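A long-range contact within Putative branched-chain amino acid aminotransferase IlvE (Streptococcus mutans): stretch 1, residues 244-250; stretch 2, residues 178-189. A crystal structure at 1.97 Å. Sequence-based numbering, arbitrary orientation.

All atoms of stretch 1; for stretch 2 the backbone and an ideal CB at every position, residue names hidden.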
# COMPACT_ATOMS: atom_id res chain seq x y z
N SER A 244 -15.31 -11.52 -7.04
CA SER A 244 -15.57 -10.44 -6.11
C SER A 244 -14.90 -9.19 -6.64
O SER A 244 -13.92 -9.29 -7.38
CB SER A 244 -15.02 -10.78 -4.71
OG SER A 244 -14.53 -9.62 -4.05
N PRO A 245 -15.43 -8.01 -6.27
CA PRO A 245 -14.82 -6.73 -6.65
C PRO A 245 -13.59 -6.43 -5.80
O PRO A 245 -13.01 -5.35 -5.93
CB PRO A 245 -15.92 -5.72 -6.33
CG PRO A 245 -16.67 -6.36 -5.19
CD PRO A 245 -16.67 -7.83 -5.49
N SER A 246 -13.23 -7.37 -4.93
CA SER A 246 -12.11 -7.21 -3.99
C SER A 246 -10.96 -8.13 -4.43
O SER A 246 -9.89 -8.16 -3.81
CB SER A 246 -12.59 -7.55 -2.57
OG SER A 246 -11.52 -7.51 -1.64
N ILE A 247 -11.20 -8.87 -5.50
CA ILE A 247 -10.26 -9.86 -6.01
C ILE A 247 -9.48 -9.32 -7.22
O ILE A 247 -10.04 -8.65 -8.08
CB ILE A 247 -11.03 -11.15 -6.41
CG1 ILE A 247 -11.49 -11.91 -5.16
CG2 ILE A 247 -10.19 -12.05 -7.32
CD1 ILE A 247 -12.48 -13.03 -5.48
N LEU A 248 -8.18 -9.61 -7.26
CA LEU A 248 -7.38 -9.33 -8.45
C LEU A 248 -7.68 -10.35 -9.54
O LEU A 248 -7.45 -11.55 -9.35
CB LEU A 248 -5.88 -9.38 -8.14
CG LEU A 248 -5.01 -9.23 -9.39
CD1 LEU A 248 -4.50 -7.81 -9.50
CD2 LEU A 248 -3.86 -10.23 -9.41
N PRO A 249 -8.19 -9.90 -10.69
CA PRO A 249 -8.49 -10.84 -11.78
C PRO A 249 -7.23 -11.25 -12.55
O PRO A 249 -6.67 -10.42 -13.29
CB PRO A 249 -9.43 -10.03 -12.68
CG PRO A 249 -9.16 -8.56 -12.36
CD PRO A 249 -8.29 -8.49 -11.12
N SER A 250 -6.78 -12.49 -12.38
CA SER A 250 -5.54 -12.93 -13.04
C SER A 250 -5.76 -13.28 -14.51
O SER A 250 -6.83 -13.75 -14.91
CB SER A 250 -4.85 -14.07 -12.27
OG SER A 250 -5.33 -15.35 -12.65
N UNK A 178 -6.21 -9.14 3.02
CA UNK A 178 -5.24 -8.50 2.13
C UNK A 178 -5.84 -7.23 1.51
O UNK A 178 -5.11 -6.37 1.02
CB UNK A 178 -4.80 -9.47 1.03
N UNK A 179 -7.16 -7.12 1.55
CA UNK A 179 -7.85 -5.95 0.98
C UNK A 179 -9.20 -5.68 1.66
O UNK A 179 -9.83 -6.59 2.22
CB UNK A 179 -8.07 -6.15 -0.52
N UNK A 180 -9.63 -4.41 1.60
CA UNK A 180 -10.92 -3.98 2.12
C UNK A 180 -12.03 -4.29 1.12
O UNK A 180 -11.74 -4.51 -0.06
CB UNK A 180 -10.90 -2.48 2.44
N UNK A 181 -13.30 -4.31 1.58
CA UNK A 181 -14.42 -4.53 0.63
C UNK A 181 -14.47 -3.49 -0.49
O UNK A 181 -14.74 -3.84 -1.64
CB UNK A 181 -15.75 -4.51 1.38
N UNK A 182 -14.22 -2.22 -0.15
CA UNK A 182 -14.13 -1.17 -1.15
C UNK A 182 -12.74 -0.53 -1.15
O UNK A 182 -12.61 0.70 -1.20
CB UNK A 182 -15.20 -0.11 -0.90
N UNK A 183 -11.71 -1.38 -1.10
CA UNK A 183 -10.32 -0.92 -1.08
C UNK A 183 -9.68 -1.09 -2.45
O UNK A 183 -10.33 -0.85 -3.48
CB UNK A 183 -9.52 -1.68 -0.02
N UNK A 184 -8.42 -1.52 -2.46
CA UNK A 184 -7.65 -1.63 -3.70
C UNK A 184 -7.42 -3.08 -4.13
O UNK A 184 -6.49 -3.36 -4.91
CB UNK A 184 -6.30 -0.93 -3.53
N UNK A 185 -8.25 -3.99 -3.64
CA UNK A 185 -8.07 -5.42 -3.87
C UNK A 185 -8.04 -5.86 -5.33
O UNK A 185 -7.35 -6.84 -5.67
CB UNK A 185 -9.19 -6.18 -3.16
N UNK A 186 -8.79 -5.17 -6.18
CA UNK A 186 -8.89 -5.53 -7.60
C UNK A 186 -7.82 -4.81 -8.43
O UNK A 186 -7.83 -4.85 -9.67
CB UNK A 186 -10.28 -5.19 -8.14
N UNK A 187 -6.91 -4.14 -7.72
CA UNK A 187 -5.81 -3.42 -8.35
C UNK A 187 -4.48 -4.06 -7.92
O UNK A 187 -4.28 -4.33 -6.74
CB UNK A 187 -5.85 -1.94 -7.98
N UNK A 188 -3.58 -4.30 -8.88
CA UNK A 188 -2.29 -4.91 -8.55
C UNK A 188 -1.34 -3.86 -7.97
O UNK A 188 -0.45 -3.36 -8.67
CB UNK A 188 -1.67 -5.56 -9.79
N UNK A 189 -1.54 -3.52 -6.70
CA UNK A 189 -0.75 -2.47 -6.06
C UNK A 189 -0.05 -2.98 -4.80
O UNK A 189 -0.55 -3.89 -4.12
CB UNK A 189 -1.64 -1.28 -5.71

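Two irregular segments meet here without a single hydrogen bond between them, so stretch 2 must be read through shape and backbone approach rather than through donor and acceptor pairs.

Position 178 points its CA-to-CB bond sideways, with nothing of stretch 1 within 5.5 Å of the ideal CB, so stretch 1 sets no limit on size and many side chains would suit. The deposited residue is arginine; R178 runs far enough for its end to come nearer, yet makes no contact.

Position 179 is different. Its CB points toward stretch 1, and the ideal CB lies 3.9 Å from S246 OG. A small side chain fits directly; a serine could also be imagined beside that hydroxyl. The choice is alanine, and A179 simply packs its methyl against S246.

At 180 the CB points away, leaving the side chain free as far as stretch 1 is concerned; what counts is the backbone carbonyl. The residue is alanine, and A180 O sits 3.4 Å from S246 OG. The same carbonyl accepts a weak hydrogen bond from the backbone N of 183, closing a type I turn.

Position 181 is second in that turn, with phi -58° and psi -40°, values that proline favours, although many residues adopt them. Its CB also points away. Proline is found, and P181 O lies 4.4 Å from S246 CB.

Position 182 again points away, and polar or large residues would do; H182 turns its end nearer without touching. At 183, phi -102° and psi -140° are unusual for a residue with a side chain, which makes glycine a sensible guess, and G183 it is. Position 184 opens a second type I turn with its CB directed away; the residue is threonine, and T184 O accepts a hydrogen bond from the backbone N of 187.

Position 185 gives the clearest verdict. Its angles, -58° and -32°, would suit any residue, but an ideal CB would stand 2.2 Å from S246 O, a clash. Only glycine fits. Without a CB, G185 CA approaches S246 O to 3.3 Å in a CA-H...O contact, while G185 O lies 3.3 Å from L248 N at an angle too poor for a hydrogen bond.

At 186 the ideal CB sits sideways, 3.5 Å from both P245 O and I247 O. There is space for a methyl beside these carbonyls, and a small or polar residue seems reasonable. Alanine is deposited; A186 CA makes a second CA-H...O contact, 3.4 Å from I247 O, and A186 O meets P249 CD at 3.9 Å.

Position 187 points away and could take many side chains; A187 adds a backbone touch, its C atom 4.1 Å from L248 CD1.

Position 188 points sideways, its ideal CB 3.6 Å from L248 CD1, so an aliphatic stem is welcome whatever follows it. Lysine supplies one: K188 CB packs on that methyl, and NZ is hydrogen-bonded elsewhere in the structure.

Position 189, sideways and out of reach, is unconstrained by stretch 1; it is V189.

Stretch 2 (178-189) RAAPHGTGAAKV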
# COMPACT_ATOMS: atom_id res chain seq x y z
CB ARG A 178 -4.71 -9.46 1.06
CG ARG A 178 -5.72 -9.91 0.03
CD ARG A 178 -5.02 -10.02 -1.33
NE ARG A 178 -3.73 -10.69 -1.21
CZ ARG A 178 -2.69 -10.49 -2.02
NH1 ARG A 178 -2.78 -9.61 -3.01
NH2 ARG A 178 -1.55 -11.15 -1.83
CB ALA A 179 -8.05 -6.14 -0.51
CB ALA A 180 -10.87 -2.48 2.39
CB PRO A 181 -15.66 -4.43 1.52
CG PRO A 181 -15.18 -4.84 2.89
CD PRO A 181 -13.76 -4.31 2.98
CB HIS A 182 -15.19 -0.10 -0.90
CG HIS A 182 -16.60 -0.61 -1.01
ND1 HIS A 182 -17.57 -0.32 -0.08
CD2 HIS A 182 -17.19 -1.38 -1.95
CE1 HIS A 182 -18.71 -0.90 -0.43
NE2 HIS A 182 -18.50 -1.55 -1.57
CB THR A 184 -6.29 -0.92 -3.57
OG1 THR A 184 -5.58 -1.41 -2.42
CG2 THR A 184 -6.49 0.59 -3.43
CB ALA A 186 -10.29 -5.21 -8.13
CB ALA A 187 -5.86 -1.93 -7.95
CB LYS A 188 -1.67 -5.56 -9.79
CG LYS A 188 -0.67 -6.69 -9.51
CD LYS A 188 -0.50 -7.55 -10.75
CE LYS A 188 0.48 -8.69 -10.53
NZ LYS A 188 0.00 -9.64 -9.48
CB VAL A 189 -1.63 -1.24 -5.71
CG1 VAL A 189 -2.25 -0.68 -6.96
CG2 VAL A 189 -2.73 -1.62 -4.72
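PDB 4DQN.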